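Local coordinates for protein leucine--tRNA ligase (Agrobacterium radiobacter, PDB 5AH5) that probably joins leucine to its cognate tRNA at the expense of ATP, as a class I aminoacyl-tRNA synthetase linked to resistance against toxic moiety 84, at residues B[50-55]-B[597-602]; B[579-584]-B[609-614]; B[588-593]-B[618-623]. All coordinates share one frame; numbering follows the deposited sequence.

The three contacts touch pairwise and form one packed cluster beside the leucyl-adenylate analogue, and helix 592-601 takes part in two of them. Interaction 1 reaches both the analogue and the bound tRNA, and its centre lies 12 Å from that of interaction 2 and 13 Å from that of interaction 3. Between 1 and 2, Tyr598 CE2 packs 3.5 Å from Trp611 CZ3; between 1 and 3, Cys597 CB lies 3.3 Å from Met619 CG. Interactions 2 and 3, with centres 14 Å apart, share helix 583-590, and Phe590 CE2 approaches Asp613 O at 3.2 Å. In interaction 2, the Trp611 side chain stays about 9 Å from the analogue.

Interaction 1: residues B[50-55]-B[597-602]; sequences HVRNYS and CYLLFK. With LSS (5'-O-(L-leucylsulfamoyl)adenosine), chain I; nucleotides of chain D.
Leu599 wedges its CD1 methyl against the helix of Val51 and Arg52, and its side chain crosses that of Val51 at about a right angle, CD1 lying 3.7 Å from Val51 CG1. Arg52 continues the interface. Its CB sits 4.2 Å from the same Leu599 CD1. With CG anti to the backbone N (chi1 -176°), the chain runs extended from CG onward, which brings the guanidinium alongside the Leu599 carbonyl, NE 4.0 Å from Leu599 O. At the tip, NH2 donates to a water 2.6 Å away that lies in the guanidinium plane, and this water donates in turn to Leu599 O, 2.7 Å away; NH1 turns instead to Ala607 O. Segments 50-55 and 597-601 cross at -76°, their axes 9.6 Å apart at closest approach. Helix 48-66, of the Rossmann-type catalytic fold, starts in the HIGH signature, whereas helix 592-601 follows the KMSKS-type signature, probably in the stem-contact region. Elsewhere on helix 48-66, His50 NE2 donates to the sulfamoyl O2A of the leucylsulfamoyl adenosine at 2.9 Å, with its ND1 engaged by His47 N, and Asn53 OD1 receives the ribose hydroxyl O3 at 2.6 Å while its ND2 is bonded to Ile524 O. On the far side of helix 592-601, Phe601 meets the sugar of A25 of the tRNA, chain D, with O4' lying in plane at the ring edge.

Interaction 2: residues B[579-584]-B[609-614]; sequences NVTDPS and INWEDS
Thr581 lies across Trp611 at about a right angle, the threonine standing over one face of the indole. Its loop leaves the KMSKS-type signature of class I synthetases, which includes Lys575, predicted to bind ATP. The Trp611 segment continues from strand 609-610, whose partner in a short parallel sheet is strand 565-566. The two branches of Thr581 divide the pyrrole part of the indole between them. CG2, set anti to the backbone N, stands 3.5 Å above the ring plane but offset toward the rim, 3.7 Å from Trp611 NE1; OG1 comes down beside it, 3.3 Å from Trp611 CD1. With Trp611 CG anti to its own backbone N (chi1 169°) the indole reaches toward the loop, and chi2 near -87° turns its face to Thr581. Ile48, in the HIGH signature at the start of helix 48-66, touches both residues. Asp613 stands apart from the face: its CG lies in plane at the indole edge, and OD1 stays 4.1 Å from Thr581 CG2. Beyond Thr581 the loop turns into helix 583-590, where Asp582, at the N-cap, accepts from Ser584 N. The carboxylate of Asp613 and the threonine hydroxyl are joined through one water, 2.7 Å from Thr581 OG1 and donating to Asp613 OD2 over 2.9 Å.

Interaction 3: residues B[588-593]-B[618-623]; sequences QEFGAD and AMRSYL
Arg620 NH1 donates to Phe590 O at 3.0 Å, the one direct hydrogen bond between the two segments. The bond is bent, with an N-H...O angle of 138°, and the nitrogen approaches from above the carbonyl plane, 51° out of it. A bend at chi2 (73°) folds the arginine chain, which also carries CD to 3.4 Å from that same oxygen. Nearby, the Phe590 ring leans obliquely on Arg620 CB, and Leu623 CD1 packs 3.8 Å from Asp593 CB. Further out, neighbours fix the polar groups. Arg620 NE forms a salt bridge with Glu624 of its own helix, and NH2 reaches Tyr3 O near the chain's N-terminus. Asp593 accepts from Ile722 N and His721 ND1, tying helix 592-601 to helix 720-729, in the anticodon-binding family region. Gly591, with positive phi, marks the break where helix 583-590 gives way to helix 592-601, and Phe590 O sits immediately before it. A carbonyl at a helix C-terminus tends to carry extra negative potential, so a cationic guanidinium is probably a favourable donor here, its charge partly balanced by Glu624.

Interaction 1: residues B[50-55]-B[597-602]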
loop_
_atom_site.group_PDB
_atom_site.type_symbol
_atom_site.label_atom_id
_atom_site.label_comp_id
_atom_site.label_asym_id
_atom_site.label_seq_id
_atom_site.Cartn_x
_atom_site.Cartn_y
_atom_site.Cartn_z
ATOM N N HIS B 50 -2.360 3.558 -13.236
ATOM C CA HIS B 50 -1.489 4.508 -12.610
ATOM C C HIS B 50 -2.095 5.895 -12.514
ATOM O O HIS B 50 -1.828 6.586 -11.558
ATOM C CB HIS B 50 -0.150 4.648 -13.413
ATOM C CG HIS B 50 0.655 3.384 -13.510
ATOM N ND1 HIS B 50 1.171 2.935 -14.698
ATOM C CD2 HIS B 50 1.141 2.553 -12.562
ATOM C CE1 HIS B 50 1.922 1.872 -14.497
ATOM N NE2 HIS B 50 1.901 1.606 -13.208
ATOM N N VAL B 51 -2.717 6.364 -13.594
ATOM C CA VAL B 51 -3.301 7.639 -13.612
ATOM C C VAL B 51 -4.304 7.796 -12.446
ATOM O O VAL B 51 -4.346 8.852 -11.814
ATOM C CB VAL B 51 -4.045 7.911 -14.904
ATOM C CG1 VAL B 51 -4.665 9.298 -14.873
ATOM C CG2 VAL B 51 -3.117 7.781 -16.074
ATOM N N ARG B 52 -5.048 6.729 -12.142
ATOM C CA ARG B 52 -6.035 6.767 -11.049
ATOM C C ARG B 52 -5.322 6.887 -9.700
ATOM O O ARG B 52 -5.672 7.730 -8.848
ATOM C CB ARG B 52 -6.942 5.545 -11.031
ATOM C CG ARG B 52 -8.003 5.681 -9.950
ATOM C CD ARG B 52 -8.823 4.445 -9.788
ATOM N NE ARG B 52 -10.036 4.722 -9.034
ATOM C CZ ARG B 52 -10.879 3.801 -8.633
ATOM N NH1 ARG B 52 -10.677 2.508 -8.986
ATOM N NH2 ARG B 52 -11.969 4.159 -7.916
ATOM N N ASN B 53 -4.353 6.004 -9.514
ATOM C CA ASN B 53 -3.554 5.944 -8.329
ATOM C C ASN B 53 -2.847 7.303 -7.985
ATOM O O ASN B 53 -2.842 7.762 -6.826
ATOM C CB ASN B 53 -2.538 4.830 -8.515
ATOM C CG ASN B 53 -1.846 4.431 -7.274
ATOM O OD1 ASN B 53 -1.285 3.323 -7.234
ATOM N ND2 ASN B 53 -1.815 5.292 -6.262
ATOM N N TYR B 54 -2.398 7.981 -9.012
ATOM C CA TYR B 54 -1.525 9.125 -8.876
ATOM C C TYR B 54 -2.341 10.431 -8.867
ATOM O O TYR B 54 -1.951 11.449 -8.279
ATOM C CB TYR B 54 -0.392 9.075 -9.927
ATOM C CG TYR B 54 0.507 7.811 -9.865
ATOM C CD1 TYR B 54 0.680 7.111 -8.698
ATOM C CD2 TYR B 54 1.227 7.350 -10.983
ATOM C CE1 TYR B 54 1.457 6.002 -8.610
ATOM C CE2 TYR B 54 2.033 6.183 -10.889
ATOM C CZ TYR B 54 2.142 5.510 -9.737
ATOM O OH TYR B 54 2.962 4.369 -9.582
ATOM N N SER B 55 -3.451 10.427 -9.564
ATOM C CA SER B 55 -4.409 11.516 -9.503
ATOM C C SER B 55 -4.827 11.796 -8.094
ATOM O O SER B 55 -4.957 12.964 -7.701
ATOM C CB SER B 55 -5.638 11.186 -10.300
ATOM O OG SER B 55 -5.337 11.285 -11.644
ATOM N N CYS B 597 -10.717 13.893 -13.382
ATOM C CA CYS B 597 -12.058 14.059 -12.678
ATOM C C CYS B 597 -13.016 12.895 -12.921
ATOM O O CYS B 597 -13.708 12.489 -11.993
ATOM C CB CYS B 597 -12.717 15.361 -13.099
ATOM S SG CYS B 597 -11.923 16.801 -12.326
ATOM N N TYR B 598 -13.015 12.304 -14.126
ATOM C CA TYR B 598 -13.775 11.048 -14.354
ATOM C C TYR B 598 -13.316 9.962 -13.450
ATOM O O TYR B 598 -14.141 9.316 -12.821
ATOM C CB TYR B 598 -13.739 10.611 -15.821
ATOM C CG TYR B 598 -14.237 9.203 -16.177
ATOM C CD1 TYR B 598 -15.598 8.827 -16.043
ATOM C CD2 TYR B 598 -13.352 8.230 -16.642
ATOM C CE1 TYR B 598 -16.037 7.536 -16.398
ATOM C CE2 TYR B 598 -13.801 6.952 -16.991
ATOM C CZ TYR B 598 -15.149 6.613 -16.856
ATOM O OH TYR B 598 -15.566 5.345 -17.228
ATOM N N LEU B 599 -12.008 9.719 -13.342
ATOM C CA LEU B 599 -11.542 8.664 -12.425
ATOM C C LEU B 599 -11.873 8.928 -10.986
ATOM O O LEU B 599 -12.006 7.986 -10.183
ATOM C CB LEU B 599 -10.022 8.428 -12.528
ATOM C CG LEU B 599 -9.616 7.809 -13.894
ATOM C CD1 LEU B 599 -8.121 8.059 -14.153
ATOM C CD2 LEU B 599 -9.944 6.328 -13.925
ATOM N N LEU B 600 -11.848 10.188 -10.596
ATOM C CA LEU B 600 -12.069 10.499 -9.197
ATOM C C LEU B 600 -13.606 10.509 -8.869
ATOM O O LEU B 600 -13.992 10.163 -7.784
ATOM C CB LEU B 600 -11.416 11.840 -8.820
ATOM C CG LEU B 600 -9.854 11.879 -8.751
ATOM C CD1 LEU B 600 -9.427 13.181 -8.113
ATOM C CD2 LEU B 600 -9.323 10.744 -7.934
ATOM N N PHE B 601 -14.420 10.935 -9.803
ATOM C CA PHE B 601 -15.881 11.035 -9.595
ATOM C C PHE B 601 -16.639 9.715 -9.881
ATOM O O PHE B 601 -17.746 9.549 -9.446
ATOM C CB PHE B 601 -16.422 12.194 -10.439
ATOM C CG PHE B 601 -17.918 12.387 -10.361
ATOM C CD1 PHE B 601 -18.513 12.833 -9.197
ATOM C CD2 PHE B 601 -18.723 12.200 -11.508
ATOM C CE1 PHE B 601 -19.906 13.022 -9.126
ATOM C CE2 PHE B 601 -20.100 12.433 -11.472
ATOM C CZ PHE B 601 -20.703 12.837 -10.271
ATOM N N LYS B 602 -16.038 8.746 -10.568
ATOM C CA LYS B 602 -16.786 7.585 -11.063
ATOM C C LYS B 602 -17.341 6.750 -9.916
ATOM O O LYS B 602 -18.471 6.340 -9.961
ATOM C CB LYS B 602 -15.917 6.724 -12.007
ATOM C CG LYS B 602 -16.564 5.456 -12.522
ATOM C CD LYS B 602 -17.807 5.727 -13.342
ATOM C CE LYS B 602 -18.136 4.513 -14.195
ATOM N NZ LYS B 602 -19.570 4.473 -14.545
HETATM C C1 LSS I . 4.388 -1.648 -8.359
HETATM N N1 LSS I . -5.811 -0.045 -11.399
HETATM O O1 LSS I . 3.447 -2.322 -8.001
HETATM S S1 LSS I . 3.295 -1.057 -10.488
HETATM C C2 LSS I . -5.483 0.576 -10.269
HETATM N N2 LSS I . 4.429 -1.015 -9.517
HETATM O O2 LSS I . -1.643 -0.903 -7.539
HETATM N N3 LSS I . -4.209 0.688 -9.834
HETATM O O3 LSS I . -0.145 1.096 -6.371
HETATM C C4 LSS I . -3.222 0.148 -10.588
HETATM N N4 LSS I . 6.789 -0.987 -8.161
HETATM O O4 LSS I . -0.127 1.514 -9.643
HETATM C C5 LSS I . -3.513 -0.587 -11.731
HETATM O O5 LSS I . 2.033 -0.367 -9.794
HETATM C C6 LSS I . -4.836 -0.701 -12.123
HETATM N N6 LSS I . -5.120 -1.367 -13.273
HETATM C C7 LSS I . 6.373 -0.772 -5.083
HETATM N N7 LSS I . -2.340 -1.047 -12.238
HETATM C C8 LSS I . -1.340 -0.657 -11.401
HETATM C C9 LSS I . 5.285 -0.835 -6.158
HETATM N N9 LSS I . -1.892 0.098 -10.415
HETATM C CA LSS I . 5.600 -1.562 -7.478
HETATM C C10 LSS I . 6.587 -2.182 -4.509
HETATM C C11 LSS I . 5.948 0.304 -4.021
HETATM O O1A LSS I . 2.771 -2.351 -10.948
HETATM C C21 LSS I . -1.223 0.693 -9.275
HETATM C C22 LSS I . -0.660 -0.333 -8.355
HETATM C C23 LSS I . 0.385 0.457 -7.564
HETATM C C24 LSS I . 0.839 1.452 -8.612
HETATM C C25 LSS I . 2.089 0.990 -9.364
HETATM O O2A LSS I . 3.527 -0.208 -11.637
ATOM P P A D 25 -25.544 16.924 -10.840
ATOM O OP1 A D 25 -25.295 18.205 -11.466
ATOM O OP2 A D 25 -26.841 16.262 -10.827
ATOM O "O5'" A D 25 -24.507 15.856 -11.434
ATOM C "C5'" A D 25 -24.787 15.158 -12.609
ATOM C "C4'" A D 25 -23.865 13.980 -12.741
ATOM O "O4'" A D 25 -24.005 13.145 -11.569
ATOM C "C3'" A D 25 -24.256 13.095 -13.915
ATOM O "O3'" A D 25 -23.639 13.536 -15.098
ATOM C "C2'" A D 25 -23.842 11.717 -13.464
ATOM O "O2'" A D 25 -22.524 11.377 -13.736
ATOM C "C1'" A D 25 -24.093 11.790 -11.958
ATOM N N9 A D 25 -25.394 11.270 -11.562
ATOM C C8 A D 25 -26.471 11.937 -11.021
ATOM N N7 A D 25 -27.475 11.152 -10.719
ATOM C C5 A D 25 -27.050 9.893 -11.122
ATOM C C6 A D 25 -27.660 8.628 -11.077
ATOM N N6 A D 25 -28.879 8.417 -10.592
ATOM N N1 A D 25 -26.943 7.564 -11.519
ATOM C C2 A D 25 -25.712 7.778 -11.997
ATOM N N3 A D 25 -25.037 8.920 -12.098
ATOM C C4 A D 25 -25.754 9.945 -11.601
HETATM O O HOH W 1 -11.708 6.719 -7.761
#

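Interaction 2: residues B[579-584]-B[609-614]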
loop_
_atom_site.group_PDB
_atom_site.type_symbol
_atom_site.label_atom_id
_atom_site.label_comp_id
_atom_site.label_asym_id
_atom_site.label_seq_id
_atom_site.Cartn_x
_atom_site.Cartn_y
_atom_site.Cartn_z
ATOM N N ASN B 579 -6.557 -4.885 -24.593
ATOM C CA ASN B 579 -7.468 -3.903 -24.000
ATOM C C ASN B 579 -6.714 -2.895 -23.056
ATOM O O ASN B 579 -7.313 -2.412 -22.088
ATOM C CB ASN B 579 -8.507 -4.690 -23.183
ATOM C CG ASN B 579 -7.871 -5.484 -22.035
ATOM O OD1 ASN B 579 -6.620 -5.698 -21.963
ATOM N ND2 ASN B 579 -8.701 -5.931 -21.134
ATOM N N VAL B 580 -5.404 -2.691 -23.245
ATOM C CA VAL B 580 -4.634 -1.676 -22.480
ATOM C C VAL B 580 -5.002 -0.283 -22.974
ATOM O O VAL B 580 -4.871 0.026 -24.135
ATOM C CB VAL B 580 -3.104 -1.869 -22.560
ATOM C CG1 VAL B 580 -2.361 -0.852 -21.650
ATOM C CG2 VAL B 580 -2.734 -3.298 -22.150
ATOM N N THR B 581 -5.551 0.534 -22.091
ATOM C CA THR B 581 -5.842 1.951 -22.405
ATOM C C THR B 581 -4.519 2.713 -22.606
ATOM O O THR B 581 -3.619 2.510 -21.827
ATOM C CB THR B 581 -6.620 2.559 -21.226
ATOM O OG1 THR B 581 -7.831 1.805 -21.033
ATOM C CG2 THR B 581 -6.934 4.045 -21.466
ATOM N N ASP B 582 -4.400 3.505 -23.666
ATOM C CA ASP B 582 -3.353 4.492 -23.792
ATOM C C ASP B 582 -3.768 5.851 -23.230
ATOM O O ASP B 582 -4.405 6.603 -23.920
ATOM C CB ASP B 582 -2.933 4.690 -25.263
ATOM C CG ASP B 582 -1.737 5.648 -25.431
ATOM O OD1 ASP B 582 -1.232 6.265 -24.426
ATOM O OD2 ASP B 582 -1.305 5.790 -26.593
ATOM N N PRO B 583 -3.314 6.203 -22.012
ATOM C CA PRO B 583 -3.680 7.509 -21.421
ATOM C C PRO B 583 -3.401 8.705 -22.299
ATOM O O PRO B 583 -4.135 9.682 -22.207
ATOM C CB PRO B 583 -2.782 7.595 -20.206
ATOM C CG PRO B 583 -2.517 6.213 -19.851
ATOM C CD PRO B 583 -2.393 5.473 -21.139
ATOM N N SER B 584 -2.379 8.647 -23.173
ATOM C CA SER B 584 -2.060 9.828 -23.989
ATOM C C SER B 584 -3.155 10.123 -24.973
ATOM O O SER B 584 -3.386 11.261 -25.282
ATOM C CB SER B 584 -0.711 9.670 -24.756
ATOM O OG SER B 584 0.306 9.289 -23.834
ATOM N N ILE B 609 -13.270 0.466 -11.323
ATOM C CA ILE B 609 -13.812 1.197 -12.438
ATOM C C ILE B 609 -13.686 0.333 -13.677
ATOM O O ILE B 609 -12.566 -0.205 -13.960
ATOM C CB ILE B 609 -13.084 2.522 -12.679
ATOM C CG1 ILE B 609 -13.399 3.520 -11.578
ATOM C CG2 ILE B 609 -13.461 3.142 -14.009
ATOM C CD1 ILE B 609 -12.666 4.838 -11.619
ATOM N N ASN B 610 -14.777 0.236 -14.446
ATOM C CA ASN B 610 -14.740 -0.316 -15.793
ATOM C C ASN B 610 -14.517 0.779 -16.769
ATOM O O ASN B 610 -15.422 1.531 -17.053
ATOM C CB ASN B 610 -15.986 -1.167 -16.091
ATOM C CG ASN B 610 -16.052 -2.402 -15.179
ATOM O OD1 ASN B 610 -15.069 -2.803 -14.571
ATOM N ND2 ASN B 610 -17.220 -2.913 -14.990
ATOM N N TRP B 611 -13.283 0.875 -17.316
ATOM C CA TRP B 611 -12.902 2.058 -18.044
ATOM C C TRP B 611 -13.528 2.054 -19.430
ATOM O O TRP B 611 -13.443 1.048 -20.118
ATOM C CB TRP B 611 -11.359 2.180 -18.184
ATOM C CG TRP B 611 -10.984 3.227 -19.140
ATOM C CD1 TRP B 611 -10.855 3.083 -20.465
ATOM C CD2 TRP B 611 -10.735 4.611 -18.856
ATOM N NE1 TRP B 611 -10.555 4.305 -21.046
ATOM C CE2 TRP B 611 -10.461 5.242 -20.058
ATOM C CE3 TRP B 611 -10.689 5.358 -17.696
ATOM C CZ2 TRP B 611 -10.206 6.573 -20.136
ATOM C CZ3 TRP B 611 -10.409 6.685 -17.777
ATOM C CH2 TRP B 611 -10.190 7.285 -18.965
ATOM N N GLU B 612 -14.113 3.189 -19.829
ATOM C CA GLU B 612 -14.567 3.465 -21.212
ATOM C C GLU B 612 -13.746 4.650 -21.762
ATOM O O GLU B 612 -13.703 5.670 -21.087
ATOM C CB GLU B 612 -16.056 3.878 -21.196
ATOM C CG GLU B 612 -16.985 2.903 -20.471
ATOM C CD GLU B 612 -18.227 3.528 -19.846
ATOM O OE1 GLU B 612 -18.118 4.318 -18.856
ATOM O OE2 GLU B 612 -19.326 3.176 -20.332
ATOM N N ASP B 613 -13.143 4.548 -22.953
ATOM C CA ASP B 613 -12.374 5.673 -23.577
ATOM C C ASP B 613 -13.176 6.958 -23.781
ATOM O O ASP B 613 -12.618 8.074 -23.775
ATOM C CB ASP B 613 -11.793 5.311 -24.947
ATOM C CG ASP B 613 -10.657 4.304 -24.871
ATOM O OD1 ASP B 613 -9.478 4.716 -24.629
ATOM O OD2 ASP B 613 -10.976 3.106 -25.109
ATOM N N SER B 614 -14.466 6.796 -23.994
ATOM C CA SER B 614 -15.372 7.919 -24.113
ATOM C C SER B 614 -15.918 8.335 -22.740
ATOM O O SER B 614 -16.589 9.326 -22.672
ATOM C CB SER B 614 -16.533 7.548 -25.040
ATOM O OG SER B 614 -17.465 6.730 -24.341
HETATM O O HOH W 2 -9.010 1.888 -23.415
#

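Interaction 3: residues B[588-593]-B[618-623]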
loop_
_atom_site.group_PDB
_atom_site.type_symbol
_atom_site.label_atom_id
_atom_site.label_comp_id
_atom_site.label_asym_id
_atom_site.label_seq_id
_atom_site.Cartn_x
_atom_site.Cartn_y
_atom_site.Cartn_z
ATOM N N GLN B 588 -5.200 13.573 -24.877
ATOM C CA GLN B 588 -5.219 14.335 -26.098
ATOM C C GLN B 588 -6.648 14.666 -26.562
ATOM O O GLN B 588 -6.904 15.744 -27.144
ATOM C CB GLN B 588 -4.491 13.543 -27.213
ATOM C CG GLN B 588 -4.225 14.305 -28.495
ATOM C CD GLN B 588 -3.179 15.412 -28.323
ATOM O OE1 GLN B 588 -2.422 15.428 -27.328
ATOM N NE2 GLN B 588 -3.145 16.359 -29.281
ATOM N N GLU B 589 -7.562 13.728 -26.406
ATOM C CA GLU B 589 -8.955 13.993 -26.812
ATOM C C GLU B 589 -9.712 14.930 -25.837
ATOM O O GLU B 589 -10.429 15.805 -26.272
ATOM C CB GLU B 589 -9.731 12.692 -26.992
ATOM C CG GLU B 589 -11.219 12.886 -27.215
ATOM C CD GLU B 589 -11.914 11.623 -27.733
ATOM O OE1 GLU B 589 -11.363 10.509 -27.563
ATOM O OE2 GLU B 589 -13.033 11.739 -28.295
ATOM N N PHE B 590 -9.517 14.759 -24.542
ATOM C CA PHE B 590 -10.370 15.404 -23.516
ATOM C C PHE B 590 -9.686 16.411 -22.607
ATOM O O PHE B 590 -10.354 17.180 -21.912
ATOM C CB PHE B 590 -10.937 14.307 -22.618
ATOM C CG PHE B 590 -11.880 13.394 -23.332
ATOM C CD1 PHE B 590 -13.070 13.884 -23.822
ATOM C CD2 PHE B 590 -11.593 12.056 -23.494
ATOM C CE1 PHE B 590 -13.972 13.053 -24.497
ATOM C CE2 PHE B 590 -12.475 11.229 -24.154
ATOM C CZ PHE B 590 -13.668 11.727 -24.660
ATOM N N GLY B 591 -8.370 16.358 -22.559
ATOM C CA GLY B 591 -7.574 17.122 -21.650
ATOM C C GLY B 591 -7.308 16.353 -20.368
ATOM O O GLY B 591 -8.055 15.441 -19.980
ATOM N N ALA B 592 -6.259 16.755 -19.675
ATOM C CA ALA B 592 -5.938 16.114 -18.392
ATOM C C ALA B 592 -7.050 16.186 -17.293
ATOM O O ALA B 592 -7.243 15.265 -16.486
ATOM C CB ALA B 592 -4.683 16.747 -17.837
ATOM N N ASP B 593 -7.663 17.334 -17.198
ATOM C CA ASP B 593 -8.637 17.569 -16.069
ATOM C C ASP B 593 -9.831 16.583 -16.155
ATOM O O ASP B 593 -10.199 15.927 -15.183
ATOM C CB ASP B 593 -9.139 18.993 -16.165
ATOM C CG ASP B 593 -8.088 20.028 -15.798
ATOM O OD1 ASP B 593 -7.246 19.838 -14.891
ATOM O OD2 ASP B 593 -8.111 21.096 -16.432
ATOM N N ALA B 618 -18.510 13.003 -20.312
ATOM C CA ALA B 618 -19.467 13.604 -19.402
ATOM C C ALA B 618 -18.772 14.618 -18.418
ATOM O O ALA B 618 -19.257 15.718 -18.208
ATOM C CB ALA B 618 -20.206 12.523 -18.669
ATOM N N MET B 619 -17.573 14.296 -17.949
ATOM C CA MET B 619 -16.839 15.258 -17.145
ATOM C C MET B 619 -16.380 16.467 -17.945
ATOM O O MET B 619 -16.368 17.617 -17.474
ATOM C CB MET B 619 -15.668 14.565 -16.494
ATOM C CG MET B 619 -15.028 15.320 -15.393
ATOM S SD MET B 619 -16.178 15.889 -14.091
ATOM C CE MET B 619 -16.616 14.405 -13.266
ATOM N N ARG B 620 -15.979 16.217 -19.171
ATOM C CA ARG B 620 -15.576 17.290 -20.046
ATOM C C ARG B 620 -16.743 18.262 -20.213
ATOM O O ARG B 620 -16.542 19.451 -20.212
ATOM C CB ARG B 620 -15.165 16.710 -21.384
ATOM C CG ARG B 620 -14.881 17.678 -22.502
ATOM C CD ARG B 620 -13.555 18.374 -22.232
ATOM N NE ARG B 620 -13.459 19.562 -23.064
ATOM C CZ ARG B 620 -12.379 20.305 -23.180
ATOM N NH1 ARG B 620 -11.271 20.001 -22.519
ATOM N NH2 ARG B 620 -12.408 21.341 -23.975
ATOM N N SER B 621 -17.936 17.718 -20.443
ATOM C CA SER B 621 -19.167 18.493 -20.521
ATOM C C SER B 621 -19.439 19.276 -19.235
ATOM O O SER B 621 -19.765 20.434 -19.323
ATOM C CB SER B 621 -20.377 17.596 -20.824
ATOM O OG SER B 621 -20.368 17.266 -22.189
ATOM N N TYR B 622 -19.276 18.652 -18.072
ATOM C CA TYR B 622 -19.365 19.390 -16.804
ATOM C C TYR B 622 -18.362 20.553 -16.722
ATOM O O TYR B 622 -18.740 21.663 -16.344
ATOM C CB TYR B 622 -19.248 18.476 -15.557
ATOM C CG TYR B 622 -19.063 19.313 -14.308
ATOM C CD1 TYR B 622 -20.110 20.079 -13.800
ATOM C CD2 TYR B 622 -17.831 19.353 -13.648
ATOM C CE1 TYR B 622 -19.905 20.910 -12.705
ATOM C CE2 TYR B 622 -17.625 20.176 -12.575
ATOM C CZ TYR B 622 -18.699 20.921 -12.068
ATOM O OH TYR B 622 -18.479 21.717 -10.998
ATOM N N LEU B 623 -17.114 20.309 -17.126
ATOM C CA LEU B 623 -16.095 21.342 -17.112
ATOM C C LEU B 623 -16.377 22.466 -18.090
ATOM O O LEU B 623 -16.175 23.615 -17.727
ATOM C CB LEU B 623 -14.675 20.759 -17.276
ATOM C CG LEU B 623 -14.243 19.827 -16.107
ATOM C CD1 LEU B 623 -12.962 18.963 -16.410
ATOM C CD2 LEU B 623 -14.039 20.606 -14.832
#